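Local atomic coordinates of alcohol dehydrogenase, zinc-containing (Thermotoga maritima, PDB entry 3IP1), a protein that catalyses the NAD(+)-dependent oxidation of scyllo-inosose to 3-dehydro-scyllo-inosose, and so probably takes part in the breakdown of myo-inositol. Residues P22-I25 / T30-G33; V72-T77 / L153-D158; C136-E141 / H146-N151; S198-A203 / G223-A228. All coordinates share one frame; numbering follows the deposited sequence.

How the contacts relate
Three of the four contacts form a linked group in this zinc-dependent dehydrogenase, and the fourth stands apart. Contact 1 comes first along the chain, in the loop between strands 3-12 and 37-38. Contact 2 joins helix 69-75 to the loop after strand 151-152, and contact 3, the four-cysteine metal lobe, falls within the span it encloses. Contact 3 touches contacts 1 and 2 but not contact 4: K23 NZ reaches E148 O, and N156 ND2 meets N151 OD1. The lobe is thus tied both to the N-terminal loop and to the loop beside the catalytic metal. Contact 4 follows last, its centre about 20 Å from that of contact 2, where helix 194-207 meets helix 224-235, which probably helps bind NAD(+).

Contact 1: P22-I25 / T30-G33; sequences PKDI and TWLG
D24 holds T30 and W31 with the two oxygens of one carboxylate, an example of how a single acid can tie a loop to itself. D24 OD1 accepts from the backbone N of W31 at 2.9 Å; the N-H comes in from above the carboxylate plane, about 41° out of it, and the bond is bent at 150°. D24 OD2 takes a weak bond of 3.0 Å from T30 OG1. The side chains of D24 and T30 lie alongside each other and point the same way. T30 OG1 stands opposite the backbone N across chi1 (-176°), from where it also accepts from L32 N at 2.9 Å, which makes an ST turn. The hydroxyl thus joins the acid to the turn that T30 itself begins.

The indole of W31 receives D24 OD1 at its edge, close to the ring plane, 3.7 Å from CD1. K23 runs next to the same ring, its CB 3.9 Å from W31 NE1, and its chain bends at its outer torsions on the way to NZ, which bonds to the backbone O of E148.

One shell further out, G21 N also donates to D24 OD2, while F18 packs against both D24 and T30. The contact lies in the loop between strands 3-12 and 37-38, with T30 and G33 making backbone bonds to T89 and G87 in the loop ahead of strand 93-94.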
loop_
_atom_site.group_PDB
_atom_site.type_symbol
_atom_site.label_atom_id
_atom_site.label_comp_id
_atom_site.label_asym_id
_atom_site.label_seq_id
_atom_site.Cartn_x
_atom_site.Cartn_y
_atom_site.Cartn_z
ATOM N N PRO A 22 0.687 -29.856 -20.460
ATOM C CA PRO A 22 1.748 -29.267 -21.298
ATOM C C PRO A 22 3.150 -29.351 -20.677
ATOM O O PRO A 22 4.129 -29.393 -21.404
ATOM C CB PRO A 22 1.311 -27.802 -21.466
ATOM C CG PRO A 22 0.346 -27.541 -20.341
ATOM C CD PRO A 22 -0.325 -28.864 -20.051
ATOM N N LYS A 23 3.242 -29.401 -19.350
ATOM C CA LYS A 23 4.540 -29.503 -18.664
ATOM C C LYS A 23 4.787 -30.889 -18.067
ATOM O O LYS A 23 5.792 -31.105 -17.380
ATOM C CB LYS A 23 4.644 -28.461 -17.544
ATOM C CG LYS A 23 4.840 -27.045 -18.019
ATOM C CD LYS A 23 4.791 -26.084 -16.859
ATOM C CE LYS A 23 5.760 -24.925 -17.072
ATOM N NZ LYS A 23 5.173 -23.639 -16.574
ATOM N N ASP A 24 3.871 -31.823 -18.315
ATOM C CA ASP A 24 4.015 -33.182 -17.772
ATOM C C ASP A 24 5.030 -34.002 -18.570
ATOM O O ASP A 24 5.265 -33.744 -19.756
ATOM C CB ASP A 24 2.666 -33.891 -17.760
ATOM C CG ASP A 24 1.682 -33.287 -16.775
ATOM O OD1 ASP A 24 2.049 -32.373 -16.007
ATOM O OD2 ASP A 24 0.524 -33.738 -16.769
ATOM N N ILE A 25 5.650 -34.980 -17.920
ATOM C CA ILE A 25 6.507 -35.939 -18.626
ATOM C C ILE A 25 5.967 -37.345 -18.408
ATOM O O ILE A 25 5.942 -37.868 -17.279
ATOM C CB ILE A 25 7.995 -35.858 -18.213
ATOM C CG1 ILE A 25 8.567 -34.463 -18.529
ATOM C CG2 ILE A 25 8.799 -36.962 -18.931
ATOM C CD1 ILE A 25 9.777 -34.065 -17.672
ATOM N N THR A 30 3.946 -35.245 -13.318
ATOM C CA THR A 30 2.675 -34.599 -13.617
ATOM C C THR A 30 2.380 -33.441 -12.677
ATOM O O THR A 30 2.809 -33.456 -11.515
ATOM C CB THR A 30 1.473 -35.601 -13.617
ATOM O OG1 THR A 30 0.282 -34.907 -14.002
ATOM C CG2 THR A 30 1.255 -36.211 -12.256
ATOM N N TRP A 31 1.622 -32.458 -13.185
ATOM C CA TRP A 31 1.076 -31.392 -12.348
ATOM C C TRP A 31 -0.209 -31.819 -11.630
ATOM O O TRP A 31 -0.650 -31.137 -10.703
ATOM C CB TRP A 31 0.883 -30.102 -13.160
ATOM C CG TRP A 31 2.169 -29.302 -13.186
ATOM C CD1 TRP A 31 3.259 -29.497 -14.006
ATOM C CD2 TRP A 31 2.509 -28.218 -12.319
ATOM N NE1 TRP A 31 4.255 -28.584 -13.699
ATOM C CE2 TRP A 31 3.823 -27.795 -12.664
ATOM C CE3 TRP A 31 1.835 -27.562 -11.265
ATOM C CZ2 TRP A 31 4.467 -26.732 -12.006
ATOM C CZ3 TRP A 31 2.483 -26.498 -10.609
ATOM C CH2 TRP A 31 3.783 -26.101 -10.987
ATOM N N LEU A 32 -0.760 -32.982 -12.031
ATOM C CA LEU A 32 -1.990 -33.529 -11.434
ATOM C C LEU A 32 -1.837 -34.908 -10.757
ATOM O O LEU A 32 -2.380 -35.931 -11.216
ATOM C CB LEU A 32 -3.119 -33.553 -12.473
ATOM C CG LEU A 32 -3.681 -32.198 -12.912
ATOM C CD1 LEU A 32 -4.626 -32.384 -14.094
ATOM C CD2 LEU A 32 -4.391 -31.467 -11.722
ATOM N N GLY A 33 -1.129 -34.918 -9.632
ATOM C CA GLY A 33 -0.793 -36.161 -8.937
ATOM C C GLY A 33 -1.904 -37.189 -8.839
ATOM O O GLY A 33 -1.746 -38.333 -9.273
#

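Contact 2: V72-T77 / L153-D158; sequences VHMAQT and LGFNVD
M74 and F155 form a buried Met-aromatic contact that fastens helix 69-75 to the loop between strands 151-152 and 164-168, two parts of the GroES-like domain. M74 is a selenomethionine here, and its terminal methyl does most of the touching: CE sits over one face of the F155 ring, 3.9 Å from the centroid and 29° off the ring normal, a CH-pi arrangement. The nearest ring atom is F155 CE2, 3.5 Å from M74 CE. M74 SE approaches more obliquely, 3.7 Å from F155 CD2, and the two side chains cross at about a right angle. A bend at the last torsion of M74 (chi3 -74°) turns the methyl over the ring. M74 CE also lies 3.7 Å from the backbone O of G154, whose positive phi, 76°, suits a glycine.

Around the pair, the F155 ring also meets the rings of H97 and Y85, and M74 packs on L8 of strand 3-12. An alanine in place of F155 would probably deprive the M74 methyl of its aromatic seat and take away a ring that H97 leans on.

H97 is a ligand of the first zinc, and S70, near F155, and H73, on the same helix as M74, probably form part of a charge relay, as in related enzymes. The contact is therefore second-shell packing beside the catalytic metal site of a zinc-containing alcohol dehydrogenase.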
loop_
_atom_site.group_PDB
_atom_site.type_symbol
_atom_site.label_atom_id
_atom_site.label_comp_id
_atom_site.label_asym_id
_atom_site.label_seq_id
_atom_site.Cartn_x
_atom_site.Cartn_y
_atom_site.Cartn_z
ATOM N N VAL A 72 1.736 -37.199 3.886
ATOM C CA VAL A 72 0.672 -38.150 4.209
ATOM C C VAL A 72 -0.208 -38.405 2.985
ATOM O O VAL A 72 -0.488 -39.559 2.628
ATOM C CB VAL A 72 -0.161 -37.641 5.418
ATOM C CG1 VAL A 72 -1.324 -38.579 5.752
ATOM C CG2 VAL A 72 0.757 -37.448 6.620
ATOM N N HIS A 73 -0.583 -37.328 2.304
ATOM C CA HIS A 73 -1.509 -37.416 1.178
ATOM C C HIS A 73 -0.907 -37.980 -0.106
ATOM O O HIS A 73 -1.636 -38.558 -0.931
ATOM C CB HIS A 73 -2.210 -36.071 0.944
ATOM C CG HIS A 73 -3.131 -35.691 2.063
ATOM N ND1 HIS A 73 -3.588 -34.404 2.262
ATOM C CD2 HIS A 73 -3.671 -36.439 3.055
ATOM C CE1 HIS A 73 -4.376 -34.377 3.321
ATOM N NE2 HIS A 73 -4.441 -35.600 3.822
HETATM N N MSE A 74 0.411 -37.834 -0.266
HETATM C CA MSE A 74 1.106 -38.502 -1.363
HETATM C C MSE A 74 1.137 -40.026 -1.221
HETATM O O MSE A 74 1.135 -40.730 -2.228
HETATM C CB MSE A 74 2.510 -37.926 -1.581
HETATM C CG MSE A 74 2.546 -36.660 -2.453
HETATM SE SE MSE A 74 4.383 -36.030 -2.733
HETATM C CE MSE A 74 4.697 -35.297 -0.948
ATOM N N ALA A 75 1.145 -40.534 0.024
ATOM C CA ALA A 75 1.244 -41.971 0.274
ATOM C C ALA A 75 -0.102 -42.605 0.646
ATOM O O ALA A 75 -0.163 -43.801 0.935
ATOM C CB ALA A 75 2.244 -42.230 1.361
ATOM N N GLN A 76 -1.157 -41.791 0.698
ATOM C CA GLN A 76 -2.493 -42.262 1.019
ATOM C C GLN A 76 -3.263 -42.331 -0.287
ATOM O O GLN A 76 -3.055 -41.503 -1.168
ATOM C CB GLN A 76 -3.182 -41.286 1.955
ATOM C CG GLN A 76 -4.570 -41.713 2.416
ATOM C CD GLN A 76 -5.046 -40.895 3.611
ATOM O OE1 GLN A 76 -4.399 -39.933 4.008
ATOM N NE2 GLN A 76 -6.157 -41.296 4.203
ATOM N N THR A 77 -4.178 -43.290 -0.401
ATOM C CA THR A 77 -4.947 -43.446 -1.646
ATOM C C THR A 77 -6.454 -43.400 -1.455
ATOM O O THR A 77 -6.954 -43.651 -0.367
ATOM C CB THR A 77 -4.641 -44.778 -2.341
ATOM O OG1 THR A 77 -5.251 -45.829 -1.593
ATOM C CG2 THR A 77 -3.134 -45.021 -2.441
ATOM N N LEU A 153 10.942 -29.369 -3.838
ATOM C CA LEU A 153 11.721 -30.235 -2.986
ATOM C C LEU A 153 10.808 -31.229 -2.269
ATOM O O LEU A 153 9.854 -30.827 -1.613
ATOM C CB LEU A 153 12.456 -29.381 -1.951
ATOM C CG LEU A 153 13.511 -30.124 -1.149
ATOM C CD1 LEU A 153 14.764 -30.324 -2.008
ATOM C CD2 LEU A 153 13.798 -29.331 0.107
ATOM N N GLY A 154 11.124 -32.518 -2.379
ATOM C CA GLY A 154 10.298 -33.567 -1.772
ATOM C C GLY A 154 9.011 -33.875 -2.516
ATOM O O GLY A 154 8.139 -34.556 -1.977
ATOM N N PHE A 155 8.898 -33.390 -3.752
ATOM C CA PHE A 155 7.760 -33.666 -4.635
ATOM C C PHE A 155 8.211 -34.203 -5.992
ATOM O O PHE A 155 7.728 -35.254 -6.456
ATOM C CB PHE A 155 6.895 -32.419 -4.817
ATOM C CG PHE A 155 6.123 -32.042 -3.568
ATOM C CD1 PHE A 155 6.728 -31.303 -2.553
ATOM C CD2 PHE A 155 4.808 -32.463 -3.398
ATOM C CE1 PHE A 155 6.020 -30.975 -1.377
ATOM C CE2 PHE A 155 4.081 -32.130 -2.242
ATOM C CZ PHE A 155 4.704 -31.376 -1.232
ATOM N N ASN A 156 9.135 -33.489 -6.626
ATOM C CA ASN A 156 9.786 -33.990 -7.826
ATOM C C ASN A 156 11.305 -33.783 -7.814
ATOM O O ASN A 156 11.975 -34.118 -8.770
ATOM C CB ASN A 156 9.147 -33.376 -9.068
ATOM C CG ASN A 156 9.520 -31.910 -9.263
ATOM O OD1 ASN A 156 9.395 -31.088 -8.347
ATOM N ND2 ASN A 156 9.966 -31.576 -10.464
ATOM N N VAL A 157 11.845 -33.200 -6.751
ATOM C CA VAL A 157 13.312 -33.109 -6.579
ATOM C C VAL A 157 13.614 -33.765 -5.232
ATOM O O VAL A 157 12.920 -33.492 -4.251
ATOM C CB VAL A 157 13.829 -31.627 -6.621
ATOM C CG1 VAL A 157 15.363 -31.528 -6.383
ATOM C CG2 VAL A 157 13.485 -30.964 -7.946
ATOM N N ASP A 158 14.625 -34.633 -5.181
ATOM C CA ASP A 158 14.947 -35.363 -3.932
ATOM C C ASP A 158 15.057 -34.445 -2.723
ATOM O O ASP A 158 15.797 -33.441 -2.749
ATOM C CB ASP A 158 16.226 -36.211 -4.084
ATOM C CG ASP A 158 16.023 -37.426 -4.996
ATOM O OD1 ASP A 158 14.873 -37.933 -5.093
ATOM O OD2 ASP A 158 17.011 -37.860 -5.636
#

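Contact 3: C136-E141 / H146-N151; sequences CRPCAE and HCENLN. With CD (cadmium ion), chain E.
C136, C139 and C147 meet at a cadmium ion, each SG 2.5 Å from the metal, and C133 supplies the fourth sulfur. C136 comes from the N-cap of helix 137-140, C139 from within it, and C147 from the loop that returns to strand 151-152.

Hydrogen bonds to sulfur form the second layer. E148 N donates to C136 SG at 3.2 Å, nearly straight at 175°, and C139 N gives the same sulfur a longer bond of 3.5 Å that caps the helix. With chi1 at 73°, C136 SG lies between its backbone N and carbonyl carbon, within reach of both donors. N149 N donates to C147 SG at 3.2 Å. Such N-H groups would probably offset part of the negative charge on the thiolates.

Van der Waals packing fills in behind. P138 CB rests 3.5 Å from H146 O, while its CD packs 4.0 Å from E148 CG, the ring crossing that side chain at about a right angle. A glycine in place of P138 would probably open a gap beside the H146 carbonyl and take from E148 CG its packing partner.

A water joins R137 N to E148 OE1, which also pairs with R308 of a third subunit, and N149 OD1 bonds to N116 of a second subunit. This is the four-cysteine structural zinc lobe of the alcohol dehydrogenase family, here holding cadmium.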
loop_
_atom_site.group_PDB
_atom_site.type_symbol
_atom_site.label_atom_id
_atom_site.label_comp_id
_atom_site.label_asym_id
_atom_site.label_seq_id
_atom_site.Cartn_x
_atom_site.Cartn_y
_atom_site.Cartn_z
ATOM N N CYS A 136 12.100 -16.083 -14.740
ATOM C CA CYS A 136 10.820 -15.899 -15.433
ATOM C C CYS A 136 10.197 -14.545 -15.059
ATOM O O CYS A 136 10.678 -13.863 -14.153
ATOM C CB CYS A 136 9.857 -17.051 -15.170
ATOM S SG CYS A 136 9.167 -17.013 -13.509
ATOM N N ARG A 137 9.143 -14.148 -15.764
ATOM C CA ARG A 137 8.502 -12.867 -15.468
ATOM C C ARG A 137 8.033 -12.733 -14.005
ATOM O O ARG A 137 8.404 -11.758 -13.338
ATOM C CB ARG A 137 7.384 -12.551 -16.468
ATOM C CG ARG A 137 6.602 -11.288 -16.127
ATOM C CD ARG A 137 6.270 -10.531 -17.378
ATOM N NE ARG A 137 5.566 -9.282 -17.088
ATOM C CZ ARG A 137 5.022 -8.508 -18.019
ATOM N NH1 ARG A 137 5.129 -8.839 -19.311
ATOM N NH2 ARG A 137 4.389 -7.402 -17.666
ATOM N N PRO A 138 7.239 -13.708 -13.492
ATOM C CA PRO A 138 6.902 -13.586 -12.048
ATOM C C PRO A 138 8.109 -13.488 -11.121
ATOM O O PRO A 138 8.078 -12.681 -10.195
ATOM C CB PRO A 138 6.075 -14.846 -11.767
ATOM C CG PRO A 138 5.345 -15.080 -13.064
ATOM C CD PRO A 138 6.415 -14.745 -14.147
ATOM N N CYS A 139 9.160 -14.284 -11.348
ATOM C CA CYS A 139 10.393 -14.156 -10.542
ATOM C C CYS A 139 11.029 -12.759 -10.674
ATOM O O CYS A 139 11.353 -12.109 -9.669
ATOM C CB CYS A 139 11.413 -15.272 -10.863
ATOM S SG CYS A 139 11.029 -16.919 -10.091
ATOM N N ALA A 140 11.160 -12.282 -11.904
ATOM C CA ALA A 140 11.754 -10.974 -12.154
ATOM C C ALA A 140 10.915 -9.823 -11.596
ATOM O O ALA A 140 11.443 -8.753 -11.369
ATOM C CB ALA A 140 12.025 -10.772 -13.651
ATOM N N GLU A 141 9.617 -10.034 -11.387
ATOM C CA GLU A 141 8.782 -9.006 -10.737
ATOM C C GLU A 141 8.747 -9.192 -9.220
ATOM O O GLU A 141 8.075 -8.435 -8.531
ATOM C CB GLU A 141 7.344 -8.931 -11.328
ATOM C CG GLU A 141 7.292 -8.580 -12.826
ATOM C CD GLU A 141 5.868 -8.493 -13.438
ATOM O OE1 GLU A 141 4.869 -8.457 -12.692
ATOM O OE2 GLU A 141 5.760 -8.466 -14.691
ATOM N N HIS A 146 5.071 -17.925 -7.648
ATOM C CA HIS A 146 4.266 -18.054 -8.856
ATOM C C HIS A 146 5.146 -18.231 -10.100
ATOM O O HIS A 146 4.694 -18.034 -11.234
ATOM C CB HIS A 146 3.318 -16.864 -8.931
ATOM C CG HIS A 146 2.428 -16.796 -7.740
ATOM N ND1 HIS A 146 1.255 -17.514 -7.663
ATOM C CD2 HIS A 146 2.603 -16.225 -6.521
ATOM C CE1 HIS A 146 0.709 -17.335 -6.469
ATOM N NE2 HIS A 146 1.513 -16.567 -5.755
ATOM N N CYS A 147 6.397 -18.624 -9.826
ATOM C CA CYS A 147 7.421 -19.038 -10.802
ATOM C C CYS A 147 6.854 -19.880 -11.943
ATOM O O CYS A 147 6.128 -20.839 -11.696
ATOM C CB CYS A 147 8.491 -19.867 -10.074
ATOM S SG CYS A 147 9.792 -20.511 -11.163
ATOM N N GLU A 148 7.190 -19.547 -13.181
ATOM C CA GLU A 148 6.709 -20.325 -14.328
ATOM C C GLU A 148 7.514 -21.628 -14.581
ATOM O O GLU A 148 7.111 -22.468 -15.369
ATOM C CB GLU A 148 6.675 -19.452 -15.593
ATOM C CG GLU A 148 5.567 -18.377 -15.567
ATOM C CD GLU A 148 5.481 -17.567 -16.858
ATOM O OE1 GLU A 148 6.443 -17.583 -17.655
ATOM O OE2 GLU A 148 4.459 -16.891 -17.074
ATOM N N ASN A 149 8.653 -21.789 -13.922
ATOM C CA ASN A 149 9.482 -22.965 -14.141
ATOM C C ASN A 149 9.819 -23.628 -12.813
ATOM O O ASN A 149 10.961 -23.967 -12.555
ATOM C CB ASN A 149 10.740 -22.559 -14.911
ATOM C CG ASN A 149 10.407 -21.920 -16.231
ATOM O OD1 ASN A 149 9.627 -22.481 -17.019
ATOM N ND2 ASN A 149 10.934 -20.715 -16.470
ATOM N N LEU A 150 8.799 -23.799 -11.981
ATOM C CA LEU A 150 8.931 -24.266 -10.617
ATOM C C LEU A 150 9.250 -25.771 -10.511
ATOM O O LEU A 150 8.674 -26.578 -11.237
ATOM C CB LEU A 150 7.616 -23.967 -9.888
ATOM C CG LEU A 150 7.395 -24.294 -8.400
ATOM C CD1 LEU A 150 8.164 -23.362 -7.412
ATOM C CD2 LEU A 150 5.882 -24.236 -8.102
ATOM N N ASN A 151 10.164 -26.130 -9.604
ATOM C CA ASN A 151 10.291 -27.498 -9.095
ATOM C C ASN A 151 10.019 -27.472 -7.602
ATOM O O ASN A 151 9.962 -26.395 -6.992
ATOM C CB ASN A 151 11.695 -28.052 -9.360
ATOM C CG ASN A 151 11.935 -28.312 -10.824
ATOM O OD1 ASN A 151 11.470 -29.310 -11.354
ATOM N ND2 ASN A 151 12.635 -27.396 -11.500
HETATM CD CD CD E . 10.659 -18.368 -12.060
HETATM O O HOH W 1 7.981 -15.573 -18.208
#

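Contact 4: S198-A203 / G223-A228; sequences SVAYNA and GPIGLA
A200 presses its methyl into the surface of helix 224-235 between I225 and A228, an example of small residues packed where two helices meet. A200 CB lies 3.4 Å from the carbonyl O of I225 and 3.5 Å from A228 CB. On one side of this bump stands I225 CG2, 4.1 Å from A200 CB; on the other comes the small methyl of A228, one turn further along the helix. With the alanines A200 and A228 facing each other, the axes of the two short segments approach to 8.2 Å, crossing at -59°.

One residue earlier on helix 194-207, V199 meets the outer end of I225. V199 CG1 approaches I225 CD1 at 3.7 Å and also touches CG1 of that side chain. I225 gets there by extending: its chi2 of 159° carries CD1 away from its own backbone, while CG2 is left behind over A200. The isoleucine thus straddles two neighbouring residues, one branch on each.

The second helix follows the glycine-rich turn of a Rossmann-type nucleotide-binding unit: G223 occupies the N-cap position, and G226 fits the GxGxxG pattern that closes strand 216-220 onto helix 224-235. I225 probably contributes to the NAD(+) site, as in related dehydrogenases.

L227, on the far face of its helix, packs against helix 248-257, while I232 continues the same helix-helix seam by touching A200 and Y201. V199 also lies close to E195, a ligand of the first zinc from the beginning of helix 194-207.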
loop_
_atom_site.group_PDB
_atom_site.type_symbol
_atom_site.label_atom_id
_atom_site.label_comp_id
_atom_site.label_asym_id
_atom_site.label_seq_id
_atom_site.Cartn_x
_atom_site.Cartn_y
_atom_site.Cartn_z
ATOM N N SER A 198 6.454 -20.123 7.588
ATOM C CA SER A 198 6.548 -19.139 6.502
ATOM C C SER A 198 5.363 -19.193 5.560
ATOM O O SER A 198 5.010 -18.180 4.954
ATOM C CB SER A 198 7.857 -19.336 5.713
ATOM O OG SER A 198 8.980 -19.060 6.544
ATOM N N VAL A 199 4.760 -20.374 5.413
ATOM C CA VAL A 199 3.496 -20.490 4.690
ATOM C C VAL A 199 2.427 -19.618 5.378
ATOM O O VAL A 199 1.749 -18.831 4.713
ATOM C CB VAL A 199 3.013 -21.969 4.599
ATOM C CG1 VAL A 199 1.555 -22.045 4.129
ATOM C CG2 VAL A 199 3.934 -22.803 3.665
ATOM N N ALA A 200 2.272 -19.784 6.692
ATOM C CA ALA A 200 1.363 -18.970 7.497
ATOM C C ALA A 200 1.739 -17.490 7.406
ATOM O O ALA A 200 0.882 -16.624 7.223
ATOM C CB ALA A 200 1.400 -19.423 8.962
ATOM N N TYR A 201 3.030 -17.212 7.527
ATOM C CA TYR A 201 3.504 -15.829 7.488
ATOM C C TYR A 201 3.152 -15.166 6.157
ATOM O O TYR A 201 2.630 -14.063 6.151
ATOM C CB TYR A 201 5.012 -15.776 7.752
ATOM C CG TYR A 201 5.577 -14.397 8.039
ATOM C CD1 TYR A 201 5.742 -13.459 7.014
ATOM C CD2 TYR A 201 6.001 -14.046 9.334
ATOM C CE1 TYR A 201 6.287 -12.184 7.271
ATOM C CE2 TYR A 201 6.556 -12.800 9.601
ATOM C CZ TYR A 201 6.690 -11.865 8.561
ATOM O OH TYR A 201 7.230 -10.620 8.807
ATOM N N ASN A 202 3.438 -15.849 5.049
ATOM C CA ASN A 202 3.098 -15.351 3.712
ATOM C C ASN A 202 1.589 -15.107 3.601
ATOM O O ASN A 202 1.142 -14.115 3.030
ATOM C CB ASN A 202 3.547 -16.355 2.643
ATOM C CG ASN A 202 3.299 -15.860 1.210
ATOM O OD1 ASN A 202 3.901 -14.886 0.759
ATOM N ND2 ASN A 202 2.433 -16.566 0.476
ATOM N N ALA A 203 0.809 -16.007 4.183
ATOM C CA ALA A 203 -0.623 -15.908 4.104
ATOM C C ALA A 203 -1.168 -14.719 4.881
ATOM O O ALA A 203 -2.016 -14.007 4.368
ATOM C CB ALA A 203 -1.271 -17.217 4.557
ATOM N N GLY A 223 -4.341 -26.848 12.470
ATOM C CA GLY A 223 -3.164 -27.589 12.017
ATOM C C GLY A 223 -1.931 -26.691 12.123
ATOM O O GLY A 223 -2.037 -25.536 12.550
ATOM N N PRO A 224 -0.750 -27.199 11.741
ATOM C CA PRO A 224 0.458 -26.385 11.919
ATOM C C PRO A 224 0.392 -24.992 11.260
ATOM O O PRO A 224 0.886 -24.010 11.846
ATOM C CB PRO A 224 1.553 -27.252 11.302
ATOM C CG PRO A 224 1.058 -28.667 11.549
ATOM C CD PRO A 224 -0.426 -28.559 11.256
ATOM N N ILE A 225 -0.238 -24.885 10.093
ATOM C CA ILE A 225 -0.379 -23.556 9.490
ATOM C C ILE A 225 -1.223 -22.597 10.330
ATOM O O ILE A 225 -0.785 -21.480 10.633
ATOM C CB ILE A 225 -0.857 -23.601 8.025
ATOM C CG1 ILE A 225 0.252 -24.206 7.151
ATOM C CG2 ILE A 225 -1.232 -22.170 7.544
ATOM C CD1 ILE A 225 -0.266 -24.765 5.826
ATOM N N GLY A 226 -2.411 -23.038 10.732
ATOM C CA GLY A 226 -3.249 -22.243 11.656
ATOM C C GLY A 226 -2.540 -21.926 12.973
ATOM O O GLY A 226 -2.649 -20.825 13.493
ATOM N N LEU A 227 -1.789 -22.887 13.502
ATOM C CA LEU A 227 -1.039 -22.675 14.736
ATOM C C LEU A 227 0.096 -21.639 14.604
ATOM O O LEU A 227 0.327 -20.865 15.519
ATOM C CB LEU A 227 -0.502 -24.008 15.264
ATOM C CG LEU A 227 -1.570 -24.950 15.842
ATOM C CD1 LEU A 227 -0.957 -26.264 16.375
ATOM C CD2 LEU A 227 -2.390 -24.252 16.932
ATOM N N ALA A 228 0.799 -21.643 13.472
ATOM C CA ALA A 228 1.824 -20.642 13.190
ATOM C C ALA A 228 1.184 -19.274 13.086
ATOM O O ALA A 228 1.695 -18.301 13.666
ATOM C CB ALA A 228 2.573 -20.982 11.904
#